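Local coordinates for protein fumarate lyase (Mesorhizobium sp., PDB 3C8T) that belongs to the fumarate lyase superfamily of mainly helical proteins and assembles as a tetramer, at residues T103-M108 and F311-G316. Sequence-based numbering, arbitrary orientation.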
ATOM      1  N   THR A 103     -13.992   8.767 -29.618  1.00 32.18           N
ATOM      2  CA  THR A 103     -14.059   9.520 -28.381  1.00 30.63           C
ATOM      3  C   THR A 103     -12.611   9.812 -27.887  1.00 31.01           C
ATOM      4  O   THR A 103     -11.620   9.196 -28.338  1.00 30.74           O
ATOM      5  CB  THR A 103     -14.923   8.816 -27.283  1.00 31.27           C
ATOM      6  OG1 THR A 103     -15.164   9.731 -26.194  1.00 31.20           O
ATOM      7  CG2 THR A 103     -14.216   7.568 -26.703  1.00 28.94           C
ATOM      8  N   THR A 104     -12.502  10.765 -26.974  1.00 30.28           N
ATOM      9  CA  THR A 104     -11.238  11.152 -26.349  1.00 30.43           C
ATOM     10  C   THR A 104     -10.429   9.979 -25.747  1.00 30.07           C
ATOM     11  O   THR A 104      -9.236   9.822 -26.070  1.00 30.25           O
ATOM     12  CB  THR A 104     -11.499  12.274 -25.318  1.00 30.59           C
ATOM     13  OG1 THR A 104     -11.901  13.429 -26.043  1.00 31.18           O
ATOM     14  CG2 THR A 104     -10.240  12.603 -24.497  1.00 29.90           C
ATOM     15  N   GLN A 105     -11.067   9.147 -24.915  1.00 28.99           N
ATOM     16  CA  GLN A 105     -10.345   7.975 -24.351  1.00 28.89           C
ATOM     17  C   GLN A 105      -9.822   6.958 -25.386  1.00 29.19           C
ATOM     18  O   GLN A 105      -8.833   6.217 -25.128  1.00 29.14           O
ATOM     19  CB  GLN A 105     -11.183   7.258 -23.293  1.00 28.84           C
ATOM     20  CG  GLN A 105     -10.337   6.448 -22.326  1.00 27.82           C
ATOM     21  CD  GLN A 105     -11.161   5.604 -21.363  1.00 26.99           C
ATOM     22  OE1 GLN A 105     -12.399   5.663 -21.365  1.00 26.04           O
ATOM     23  NE2 GLN A 105     -10.479   4.808 -20.543  1.00 22.56           N
ATOM     24  N   ASP A 106     -10.461   6.905 -26.551  1.00 29.02           N
ATOM     25  CA  ASP A 106      -9.930   6.067 -27.632  1.00 29.85           C
ATOM     26  C   ASP A 106      -8.535   6.544 -28.029  1.00 29.14           C
ATOM     27  O   ASP A 106      -7.608   5.765 -28.119  1.00 29.43           O
ATOM     28  CB  ASP A 106     -10.821   6.111 -28.856  1.00 29.33           C
ATOM     29  CG  ASP A 106     -12.133   5.438 -28.642  1.00 32.56           C
ATOM     30  OD1 ASP A 106     -12.262   4.598 -27.720  1.00 36.65           O
ATOM     31  OD2 ASP A 106     -13.050   5.737 -29.425  1.00 32.38           O
ATOM     32  N   ILE A 107      -8.408   7.846 -28.267  1.00 30.20           N
ATOM     33  CA  ILE A 107      -7.156   8.414 -28.752  1.00 29.25           C
ATOM     34  C   ILE A 107      -6.097   8.374 -27.667  1.00 29.10           C
ATOM     35  O   ILE A 107      -4.930   8.027 -27.957  1.00 29.44           O
ATOM     36  CB  ILE A 107      -7.312   9.867 -29.284  1.00 29.24           C
ATOM     37  CG1 ILE A 107      -8.468   9.991 -30.293  1.00 30.68           C
ATOM     38  CG2 ILE A 107      -5.998  10.341 -29.930  1.00 29.34           C
ATOM     39  CD1 ILE A 107      -8.415   9.046 -31.525  1.00 28.19           C
ATOM     40  N   MET A 108      -6.507   8.705 -26.432  1.00 28.46           N
ATOM     41  CA  MET A 108      -5.596   8.705 -25.258  1.00 28.00           C
ATOM     42  C   MET A 108      -5.140   7.306 -24.826  1.00 28.58           C
ATOM     43  O   MET A 108      -3.962   7.129 -24.513  1.00 28.67           O
ATOM     44  CB  MET A 108      -6.226   9.456 -24.086  1.00 28.49           C
ATOM     45  CG  MET A 108      -6.427  10.955 -24.350  1.00 28.44           C
ATOM     46  SD  MET A 108      -7.113  11.937 -22.959  1.00 27.01           S
ATOM     47  CE  MET A 108      -5.623  11.980 -21.941  1.00 29.99           C
ATOM     48  N   PHE A 311     -18.731   1.570 -14.636  1.00 31.96           N
ATOM     49  CA  PHE A 311     -19.469   1.756 -15.888  1.00 31.68           C
ATOM     50  C   PHE A 311     -18.571   1.898 -17.108  1.00 31.61           C
ATOM     51  O   PHE A 311     -17.629   1.114 -17.255  1.00 30.99           O
ATOM     52  CB  PHE A 311     -20.528   2.857 -15.749  1.00 31.79           C
ATOM     53  CG  PHE A 311     -21.539   2.544 -14.683  1.00 32.34           C
ATOM     54  CD1 PHE A 311     -22.478   1.522 -14.883  1.00 32.35           C
ATOM     55  CD2 PHE A 311     -21.513   3.207 -13.464  1.00 34.48           C
ATOM     56  CE1 PHE A 311     -23.382   1.183 -13.889  1.00 33.34           C
ATOM     57  CE2 PHE A 311     -22.438   2.890 -12.447  1.00 35.78           C
ATOM     58  CZ  PHE A 311     -23.368   1.851 -12.663  1.00 34.32           C
ATOM     59  N   GLU A 312     -18.858   2.875 -17.968  1.00 30.44           N
ATOM     60  CA  GLU A 312     -18.289   2.881 -19.295  1.00 29.94           C
ATOM     61  C   GLU A 312     -17.097   3.849 -19.354  1.00 30.02           C
ATOM     62  O   GLU A 312     -16.329   3.854 -20.324  1.00 31.43           O
ATOM     63  CB  GLU A 312     -19.367   3.153 -20.357  1.00 29.35           C
ATOM     64  CG  GLU A 312     -20.332   1.956 -20.622  1.00 30.48           C
ATOM     65  CD  GLU A 312     -21.063   1.444 -19.352  1.00 32.46           C
ATOM     66  OE1 GLU A 312     -22.021   2.116 -18.861  1.00 33.51           O
ATOM     67  OE2 GLU A 312     -20.663   0.378 -18.834  1.00 32.02           O
ATOM     68  N   ARG A 313     -16.900   4.589 -18.270  1.00 29.70           N
ATOM     69  CA  ARG A 313     -15.743   5.510 -18.084  1.00 29.22           C
ATOM     70  C   ARG A 313     -15.943   6.122 -16.719  1.00 29.14           C
ATOM     71  O   ARG A 313     -17.053   6.595 -16.384  1.00 28.47           O
ATOM     72  CB  ARG A 313     -15.723   6.649 -19.123  1.00 27.88           C
ATOM     73  CG  ARG A 313     -14.394   7.496 -19.197  1.00 30.70           C
ATOM     74  CD  ARG A 313     -14.306   8.285 -20.552  1.00 28.83           C
ATOM     75  NE  ARG A 313     -14.404   7.338 -21.669  1.00 31.19           N
ATOM     76  CZ  ARG A 313     -15.406   7.290 -22.550  1.00 33.52           C
ATOM     77  NH1 ARG A 313     -16.383   8.200 -22.528  1.00 26.49           N
ATOM     78  NH2 ARG A 313     -15.407   6.343 -23.496  1.00 34.33           N
ATOM     79  N   ALA A 314     -14.881   6.120 -15.939  1.00 29.06           N
ATOM     80  CA  ALA A 314     -14.881   6.798 -14.645  1.00 30.11           C
ATOM     81  C   ALA A 314     -13.571   7.603 -14.533  1.00 30.33           C
ATOM     82  O   ALA A 314     -12.467   7.054 -14.617  1.00 30.35           O
ATOM     83  CB  ALA A 314     -15.032   5.798 -13.518  1.00 28.83           C
ATOM     84  N   THR A 315     -13.712   8.913 -14.382  1.00 30.30           N
ATOM     85  CA  THR A 315     -12.583   9.833 -14.474  1.00 29.57           C
ATOM     86  C   THR A 315     -11.613   9.699 -13.270  1.00 30.27           C
ATOM     87  O   THR A 315     -10.391   9.696 -13.442  1.00 30.58           O
ATOM     88  CB  THR A 315     -13.129  11.240 -14.661  1.00 29.55           C
ATOM     89  OG1 THR A 315     -14.261  11.407 -13.781  1.00 30.21           O
ATOM     90  CG2 THR A 315     -13.642  11.390 -16.101  1.00 28.39           C
ATOM     91  N   GLY A 316     -12.153   9.518 -12.074  1.00 29.23           N
ATOM     92  CA  GLY A 316     -11.321   9.290 -10.878  1.00 29.32           C
ATOM     93  C   GLY A 316     -10.338   8.136 -11.063  1.00 29.51           C
ATOM     94  O   GLY A 316      -9.115   8.348 -11.085  1.00 28.84           O
TER
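Gln105 and Arg313 both leave their backbones with CG anti to the backbone N (chi1 -157° and -168°), and the two side chains run past each other in opposite directions. Gln105 stays extended, whereas Arg313 bends at its third torsion and thereby turns NE onto the amide oxygen. In this member of the helical fumarate lyase superfamily the pair joins the first turn of helix 104-140 to the loop leading into helix 315-344. One hydrogen bond spans the two segments, from Arg313 NE to Gln105 OE1 at 2.6 Å; it is fairly straight, with the donor tilted somewhat out of the carbonyl plane. The oxygen sits at the guanidinium edge and practically in its plane, while the amide plane stands 88° to the guanidinium, almost perpendicular. Gln105 NE2 donates to His225 O, so both ends of the amide are held and its rotation is probably fixed. A second tie for the guanidinium runs from Arg313 NH1 to Ala193 O. In the same helical turn, Asp106 OD2 takes Thr103 N, from above the carboxylate plane, and Gly192 N, while OD1 takes Ser191 N and bonds His225 NE2. The Asp106 carboxylate may add a mild electrostatic pull on the arginine, although their charged atoms do not touch. Glu312 turns instead to Lys163 of the second subunit, forming a salt bridge, so the loop faces both its own chain and the assembly. Thr103 completes the contact: its OG1 lies over one guanidinium face, 4.2 Å from Arg313 NH1, a looser approach than that of its methyl CG2, which packs 3.6 Å from Arg313 NH2.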